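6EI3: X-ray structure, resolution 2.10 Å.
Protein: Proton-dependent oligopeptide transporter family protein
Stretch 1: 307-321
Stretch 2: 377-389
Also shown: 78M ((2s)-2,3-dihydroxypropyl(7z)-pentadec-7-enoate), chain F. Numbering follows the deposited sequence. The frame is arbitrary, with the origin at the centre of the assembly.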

# COMPACT_ATOMS: atom_id res chain seq x y z
N ASP A 307 2.57 -7.36 -0.38
CA ASP A 307 2.85 -6.90 -1.75
C ASP A 307 3.77 -7.85 -2.57
O ASP A 307 3.78 -7.79 -3.79
N GLN A 308 4.46 -8.78 -1.89
CA GLN A 308 5.31 -9.77 -2.55
C GLN A 308 4.52 -10.91 -3.23
O GLN A 308 5.12 -11.72 -3.93
N LYS A 309 3.19 -10.94 -3.12
CA LYS A 309 2.41 -11.95 -3.86
C LYS A 309 2.49 -11.69 -5.39
O LYS A 309 2.32 -12.62 -6.20
N ALA A 310 2.80 -10.43 -5.77
CA ALA A 310 2.91 -10.04 -7.16
C ALA A 310 4.37 -10.14 -7.66
O ALA A 310 4.64 -9.87 -8.81
N SER A 311 5.30 -10.53 -6.78
CA SER A 311 6.69 -10.60 -7.18
C SER A 311 7.30 -11.95 -6.79
O SER A 311 7.29 -12.87 -7.60
N THR A 312 7.75 -12.08 -5.54
CA THR A 312 8.32 -13.31 -4.99
C THR A 312 7.41 -14.54 -5.23
O THR A 312 7.91 -15.59 -5.63
N TRP A 313 6.09 -14.43 -4.97
CA TRP A 313 5.21 -15.60 -5.16
C TRP A 313 5.02 -15.96 -6.63
O TRP A 313 4.91 -17.14 -6.96
N VAL A 314 4.98 -14.95 -7.50
CA VAL A 314 4.86 -15.20 -8.95
C VAL A 314 6.09 -15.96 -9.44
O VAL A 314 5.96 -16.95 -10.16
N LEU A 315 7.29 -15.50 -9.01
CA LEU A 315 8.57 -16.11 -9.37
C LEU A 315 8.64 -17.55 -8.90
O LEU A 315 9.21 -18.39 -9.58
N GLN A 316 8.06 -17.85 -7.73
CA GLN A 316 7.96 -19.21 -7.21
C GLN A 316 7.00 -20.00 -8.11
O GLN A 316 7.34 -21.08 -8.57
N GLY A 317 5.81 -19.44 -8.34
CA GLY A 317 4.75 -20.06 -9.14
C GLY A 317 5.21 -20.56 -10.50
O GLY A 317 4.81 -21.65 -10.93
N ARG A 318 6.08 -19.79 -11.17
CA ARG A 318 6.63 -20.09 -12.50
C ARG A 318 7.38 -21.42 -12.55
O ARG A 318 7.43 -22.04 -13.60
N GLU A 319 7.98 -21.85 -11.42
CA GLU A 319 8.74 -23.10 -11.34
C GLU A 319 7.88 -24.28 -10.85
O GLU A 319 8.39 -25.37 -10.68
N MET A 320 6.59 -24.05 -10.60
CA MET A 320 5.70 -25.09 -10.10
C MET A 320 4.95 -25.80 -11.24
O MET A 320 4.87 -25.25 -12.33
N ARG A 321 4.42 -27.02 -11.00
CA ARG A 321 3.68 -27.75 -12.05
C ARG A 321 2.30 -27.12 -12.26
O ARG A 321 1.64 -26.72 -11.31
N ALA A 377 1.65 -17.65 6.67
CA ALA A 377 1.56 -17.77 5.21
C ALA A 377 2.95 -17.94 4.62
O ALA A 377 3.17 -18.78 3.75
N TRP A 378 3.92 -17.16 5.14
CA TRP A 378 5.30 -17.19 4.67
C TRP A 378 6.05 -18.43 5.18
O TRP A 378 6.98 -18.86 4.50
N ILE A 379 5.59 -19.09 6.29
CA ILE A 379 6.16 -20.38 6.71
C ILE A 379 5.76 -21.41 5.62
O ILE A 379 6.60 -22.19 5.17
N ALA A 380 4.48 -21.37 5.18
CA ALA A 380 3.94 -22.23 4.13
C ALA A 380 4.66 -22.00 2.78
O ALA A 380 5.04 -22.98 2.16
N VAL A 381 4.88 -20.72 2.36
CA VAL A 381 5.62 -20.40 1.10
C VAL A 381 7.05 -20.97 1.13
O VAL A 381 7.52 -21.48 0.12
N GLY A 382 7.71 -20.81 2.27
CA GLY A 382 9.07 -21.28 2.47
C GLY A 382 9.17 -22.80 2.44
O GLY A 382 10.08 -23.35 1.82
N ALA A 383 8.20 -23.48 3.10
CA ALA A 383 8.12 -24.94 3.15
C ALA A 383 7.86 -25.51 1.74
O ALA A 383 8.42 -26.54 1.37
N ILE A 384 7.08 -24.78 0.92
CA ILE A 384 6.83 -25.16 -0.46
C ILE A 384 8.15 -25.04 -1.24
O ILE A 384 8.51 -25.97 -1.98
N GLN A 385 8.88 -23.94 -1.03
CA GLN A 385 10.16 -23.71 -1.69
C GLN A 385 11.17 -24.79 -1.33
O GLN A 385 11.86 -25.25 -2.22
N VAL A 386 11.25 -25.19 -0.03
CA VAL A 386 12.18 -26.23 0.45
C VAL A 386 11.88 -27.58 -0.24
O VAL A 386 12.82 -28.29 -0.59
N ALA A 387 10.59 -27.91 -0.46
CA ALA A 387 10.18 -29.13 -1.17
C ALA A 387 10.64 -29.03 -2.63
O ALA A 387 11.24 -29.98 -3.14
N MET A 388 10.49 -27.85 -3.25
CA MET A 388 10.92 -27.58 -4.64
C MET A 388 12.45 -27.69 -4.76
O MET A 388 12.94 -28.35 -5.67
N ASP A 389 13.20 -27.06 -3.82
CA ASP A 389 14.66 -27.08 -3.81
C ASP A 389 15.24 -28.51 -3.69
O ASP A 389 16.30 -28.78 -4.24

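Packing of helix 377-389 against stretch 1, whose helix 312-317 runs in roughly the same direction (29° between axes, 11.6 Å at closest approach); together the two stretches bury 564 Å². Ala 377 points its CB toward stretch 1 but remains short of close contact. Trp 378 (chi1 m, chi2 70°) leaves its backbone sideways, and its indole then reaches across: Trp 313 NE1 lies over one face, 3.2 Å from Trp 378 CZ2, with the two ring planes oblique at 48°. The far end of the same indole, CH2, meets Gln 308 OE1 at 3.4 Å and Thr 312 CG2 at 3.9 Å; Thr 312 OG1 donates to Gln 308 OE1 (2.7 Å), tying these two neighbours together. Val 381 (t) points toward stretch 1 and packs on Trp 313 (m), with its CG2 3.4 Å from Trp 313 CZ2 and its CG1 making an off-centre CH-pi contact with the five-membered ring. Gln 316, extended through chi1 and chi2 (both t), inserts its amide among Val 381, Ile 384, Gln 385 and Met 388. Its NE2 donates to Val 381 O (3.0 Å) and to Gln 385 OE1 (3.1 Å), so one amide group binds both backbone and side chain of the helix. Ile 384 (m, t) places CG2 3.6 Å from Met 320 CE, while its CG1 lies 3.9 Å from C2 of the bound lipid 78M; Ala 380, Ala 383 and Ala 387 also line that lipid. Gln 385 (t, p) starts sideways and bends nearer to accept from Gln 316, while its NE2 donates to Asp 389 OD1 (3.0 Å). Met 388 (m, t, p) closes the contact: SD lies 3.7 Å from Met 320 CG, and CE is 3.6 Å from both Gln 316 O and Glu 319 CB.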

# COMPACT_ATOMS: atom_id res chain seq x y z
CB ASP A 307 3.37 -5.45 -1.76
CG ASP A 307 2.21 -4.46 -1.62
OD1 ASP A 307 1.13 -4.70 -2.22
OD2 ASP A 307 2.36 -3.45 -0.89
CB GLN A 308 6.35 -10.31 -1.57
CG GLN A 308 7.48 -9.35 -1.30
CD GLN A 308 8.51 -10.02 -0.43
OE1 GLN A 308 9.35 -10.80 -0.91
NE2 GLN A 308 8.40 -9.81 0.87
CB LYS A 309 0.96 -12.06 -3.35
CG LYS A 309 0.13 -10.82 -3.53
CD LYS A 309 -1.10 -10.84 -2.63
CE LYS A 309 -2.07 -9.75 -3.02
NZ LYS A 309 -1.44 -8.40 -2.94
CB ALA A 310 2.36 -8.61 -7.35
CB SER A 311 7.46 -9.40 -6.63
OG SER A 311 7.52 -9.40 -5.21
CB THR A 312 8.61 -13.10 -3.50
OG1 THR A 312 9.50 -11.98 -3.32
CG2 THR A 312 9.18 -14.34 -2.84
CB TRP A 313 3.86 -15.40 -4.49
CG TRP A 313 3.89 -15.35 -2.99
CD1 TRP A 313 4.97 -15.11 -2.18
CD2 TRP A 313 2.76 -15.48 -2.12
NE1 TRP A 313 4.59 -15.14 -0.86
CE2 TRP A 313 3.23 -15.34 -0.79
CE3 TRP A 313 1.40 -15.76 -2.33
CZ2 TRP A 313 2.38 -15.45 0.32
CZ3 TRP A 313 0.56 -15.88 -1.23
CH2 TRP A 313 1.05 -15.74 0.08
CB VAL A 314 4.60 -13.91 -9.78
CG1 VAL A 314 4.77 -14.17 -11.27
CG2 VAL A 314 3.21 -13.35 -9.49
CB LEU A 315 9.74 -15.29 -8.82
CG LEU A 315 9.92 -13.90 -9.45
CD1 LEU A 315 10.87 -13.03 -8.63
CD2 LEU A 315 10.32 -13.99 -10.96
CB GLN A 316 7.46 -19.24 -5.75
CG GLN A 316 7.34 -20.67 -5.22
CD GLN A 316 6.80 -20.76 -3.82
OE1 GLN A 316 5.62 -20.50 -3.58
NE2 GLN A 316 7.62 -21.20 -2.90
CB ARG A 318 7.58 -18.96 -12.95
CG ARG A 318 6.86 -17.66 -13.34
CD ARG A 318 7.85 -16.66 -13.92
NE ARG A 318 8.35 -17.07 -15.23
CZ ARG A 318 9.62 -17.41 -15.49
NH1 ARG A 318 10.53 -17.36 -14.53
NH2 ARG A 318 9.98 -17.77 -16.71
CB GLU A 319 9.99 -22.92 -10.45
CG GLU A 319 10.90 -21.77 -10.86
CD GLU A 319 11.47 -21.80 -12.27
OE1 GLU A 319 11.94 -22.88 -12.71
OE2 GLU A 319 11.45 -20.74 -12.93
CB MET A 320 4.74 -24.49 -9.06
CG MET A 320 5.48 -23.93 -7.86
SD MET A 320 4.40 -23.12 -6.67
CE MET A 320 3.88 -24.58 -5.69
CB ARG A 321 3.48 -29.23 -11.69
CG ARG A 321 4.75 -30.05 -11.49
CD ARG A 321 4.42 -31.54 -11.50
NE ARG A 321 3.57 -31.97 -10.39
CZ ARG A 321 2.28 -32.29 -10.49
NH1 ARG A 321 1.66 -32.22 -11.67
NH2 ARG A 321 1.59 -32.67 -9.43
CB ALA A 377 0.89 -16.53 4.62
CB TRP A 378 6.00 -15.86 4.96
CG TRP A 378 5.62 -14.84 3.92
CD1 TRP A 378 4.40 -14.25 3.76
CD2 TRP A 378 6.41 -14.44 2.79
NE1 TRP A 378 4.39 -13.48 2.61
CE2 TRP A 378 5.62 -13.56 2.02
CE3 TRP A 378 7.71 -14.75 2.36
CZ2 TRP A 378 6.11 -12.93 0.87
CZ3 TRP A 378 8.20 -14.12 1.22
CH2 TRP A 378 7.39 -13.25 0.47
CB ILE A 379 5.75 -20.84 8.15
CG1 ILE A 379 6.36 -19.94 9.27
CG2 ILE A 379 6.07 -22.36 8.39
CD1 ILE A 379 7.95 -20.00 9.43
CB ALA A 380 2.45 -22.01 3.98
CB VAL A 381 5.64 -18.89 0.71
CG1 VAL A 381 6.27 -18.68 -0.67
CG2 VAL A 381 4.24 -18.31 0.69
CB ALA A 383 7.03 -25.38 4.12
CB ILE A 384 5.68 -24.34 -1.07
CG1 ILE A 384 4.32 -24.83 -0.52
CG2 ILE A 384 5.73 -24.37 -2.61
CD1 ILE A 384 3.22 -23.74 -0.53
CB GLN A 385 10.74 -22.33 -1.34
CG GLN A 385 11.90 -21.88 -2.24
CD GLN A 385 11.50 -21.77 -3.70
OE1 GLN A 385 10.49 -21.17 -4.05
NE2 GLN A 385 12.27 -22.41 -4.59
CB VAL A 386 12.22 -26.33 2.01
CG1 VAL A 386 12.97 -27.57 2.49
CG2 VAL A 386 12.82 -25.07 2.62
CB ALA A 387 8.67 -29.32 -1.10
CB MET A 388 10.44 -26.19 -5.11
CG MET A 388 8.96 -26.14 -5.52
SD MET A 388 8.30 -24.43 -5.59
CE MET A 388 9.06 -23.85 -7.05
CB ASP A 389 15.22 -26.14 -2.72
CG ASP A 389 14.85 -24.67 -2.88
OD1 ASP A 389 14.61 -24.23 -4.04
OD2 ASP A 389 14.84 -23.94 -1.87
O21 78M F . 5.77 -33.11 -1.21
C20 78M F . 6.12 -32.05 -0.34
C18 78M F . 5.24 -32.05 0.89
O19 78M F . 3.87 -31.84 0.53
C17 78M F . 5.70 -31.08 1.96
O2 78M F . 5.30 -29.73 1.61
C1 78M F . 4.24 -29.21 2.25
O1 78M F . 3.44 -29.86 2.86
C2 78M F . 4.21 -27.71 2.12
C3 78M F . 2.99 -27.06 2.77
C4 78M F . 3.33 -26.07 3.86
C5 78M F . 3.23 -26.60 5.28
C6 78M F . 3.75 -25.62 6.33
C7 78M F . 2.70 -25.17 7.31
C8 78M F . 1.89 -24.13 7.18
C9 78M F . 0.85 -23.68 8.15
C10 78M F . -0.32 -24.66 8.30
C11 78M F . -1.10 -24.52 9.61
C12 78M F . -2.19 -23.46 9.59
C13 78M F . -2.74 -23.12 10.96
C15 78M F . -4.41 -21.82 12.33
C14 78M F . -3.91 -22.15 10.95